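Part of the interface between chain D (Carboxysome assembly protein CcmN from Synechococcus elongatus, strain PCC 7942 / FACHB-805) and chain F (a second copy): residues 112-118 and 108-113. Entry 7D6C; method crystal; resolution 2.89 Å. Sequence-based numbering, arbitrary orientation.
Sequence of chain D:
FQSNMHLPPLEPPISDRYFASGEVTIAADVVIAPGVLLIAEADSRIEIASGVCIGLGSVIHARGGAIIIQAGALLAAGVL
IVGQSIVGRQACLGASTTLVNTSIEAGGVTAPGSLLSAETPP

Chain D, residues 112-118: PGSLLSA
Chain F, residues 108-113: GVTAPG

This is a small, largely apolar contact between two copies of CcmN, packed by van der Waals contact around Leu D115 and Pro F112, with no hydrogen bond between the stretches. It buries 250 Å², both sides summed. The segments run nearly antiparallel, 162° apart from CA 113 to 117 against CA 109 to 112. Their backbones diverge along the register. Gly D113 CA lies 5.4 Å from Pro F112 CA, Leu D115 CA lies 5.9 Å from Ala F111 CA, and Ser D117 CA lies 8.2 Å from Val F109 CA.

Chain D is extended at residues 115-117, a strand. Leu D115 has phi/psi -134/112, Leu D116 -113/130 and Ser D117 -154/141. The CA-to-CB bonds of Leu D115 and Ser D117 point toward the chain F stretch, while Leu D116 between them is out of reach. Leu D116 makes no contact; its chi1 is m and its chi2 p. Chain F is a strand at 109-110, with phi/psi -125/136 and -111/128. Ala F111 (-65/140) and Pro F112 (-54/143) follow as loop.

Leu D115 covers the most ground. Its chi1 is t (171°), and its chi2 of 139° lies between wells. Leu D115 CD1 sits 3.8 Å from Val F109 CG1, 3.8 Å from Thr F110 O and 3.5 Å from Ala F111 CA. Leu D115 CB lies 4.1 Å from Pro F112 CD. Val F109 has chi1 t. Thr F110, chi1 m, points its CB away.

Pro F112 directs its CA-to-CB bond toward the chain D stretch; its ring pucker is C-gamma endo. Pro F112 CG lies 3.3 Å from Gly D113 O and 3.9 Å from Ser D114 O. Gly D113 has phi/psi 62/18, and this positive phi favours glycine. Ser D114 (-85/157, chi1 p) points its CB away. At the wider end, Ser D117, chi1 t, only grazes the partner: Ser D117 OG is 4.5 Å from Val F109 CG2.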

# COMPACT_ATOMS: atom_id res chain seq x y z
N PRO D 112 -11.14 0.27 13.26
CA PRO D 112 -10.10 0.15 12.23
C PRO D 112 -8.91 1.03 12.54
O PRO D 112 -9.03 2.08 13.18
CB PRO D 112 -10.81 0.58 10.93
CG PRO D 112 -12.18 1.11 11.35
CD PRO D 112 -12.48 0.45 12.67
N GLY D 113 -7.74 0.57 12.10
CA GLY D 113 -6.51 1.26 12.38
C GLY D 113 -6.16 1.37 13.84
O GLY D 113 -5.33 2.20 14.20
N SER D 114 -6.77 0.57 14.71
CA SER D 114 -6.43 0.72 16.11
C SER D 114 -5.18 -0.10 16.43
O SER D 114 -4.82 -1.04 15.73
CB SER D 114 -7.59 0.33 17.03
OG SER D 114 -7.85 -1.05 17.03
N LEU D 115 -4.50 0.31 17.50
CA LEU D 115 -3.23 -0.29 17.90
C LEU D 115 -3.26 -0.54 19.40
O LEU D 115 -3.25 0.40 20.19
CB LEU D 115 -2.05 0.60 17.54
CG LEU D 115 -0.69 0.20 18.09
CD1 LEU D 115 0.40 0.37 17.05
CD2 LEU D 115 -0.35 1.04 19.30
N LEU D 116 -3.27 -1.80 19.79
CA LEU D 116 -3.15 -2.18 21.18
C LEU D 116 -1.83 -2.89 21.34
O LEU D 116 -1.51 -3.78 20.54
CB LEU D 116 -4.32 -3.06 21.63
CG LEU D 116 -5.70 -2.38 21.59
CD1 LEU D 116 -6.28 -2.29 20.18
CD2 LEU D 116 -6.69 -3.10 22.48
N SER D 117 -1.04 -2.46 22.32
CA SER D 117 0.32 -2.94 22.48
C SER D 117 0.72 -2.82 23.94
O SER D 117 0.37 -1.85 24.62
CB SER D 117 1.28 -2.14 21.58
OG SER D 117 2.63 -2.27 21.98
N ALA D 118 1.47 -3.82 24.42
CA ALA D 118 2.01 -3.84 25.77
C ALA D 118 3.52 -4.09 25.73
O ALA D 118 3.98 -5.11 25.21
CB ALA D 118 1.32 -4.91 26.59
N GLY F 108 10.50 -1.09 18.40
CA GLY F 108 9.52 -0.04 18.21
C GLY F 108 8.34 -0.53 17.40
O GLY F 108 8.46 -1.41 16.55
N VAL F 109 7.17 0.04 17.67
CA VAL F 109 5.93 -0.37 17.03
C VAL F 109 5.26 0.83 16.38
O VAL F 109 5.15 1.90 16.98
CB VAL F 109 4.98 -1.05 18.04
CG1 VAL F 109 3.70 -1.51 17.35
CG2 VAL F 109 5.69 -2.20 18.71
N THR F 110 4.77 0.65 15.16
CA THR F 110 4.18 1.72 14.36
C THR F 110 2.68 1.54 14.18
O THR F 110 2.23 0.50 13.70
CB THR F 110 4.85 1.79 12.99
OG1 THR F 110 6.18 2.31 13.13
CG2 THR F 110 4.02 2.58 12.05
N ALA F 111 1.92 2.59 14.50
CA ALA F 111 0.47 2.54 14.35
C ALA F 111 0.12 2.41 12.87
O ALA F 111 0.76 3.03 12.02
CB ALA F 111 -0.20 3.79 14.91
N PRO F 112 -0.88 1.61 12.54
CA PRO F 112 -1.29 1.49 11.14
C PRO F 112 -1.59 2.86 10.54
O PRO F 112 -2.08 3.76 11.23
CB PRO F 112 -2.54 0.61 11.22
CG PRO F 112 -2.92 0.57 12.68
CD PRO F 112 -1.66 0.73 13.42
N GLY F 113 -1.23 3.02 9.27
CA GLY F 113 -1.41 4.28 8.59
C GLY F 113 -0.37 5.33 8.88
O GLY F 113 -0.47 6.44 8.33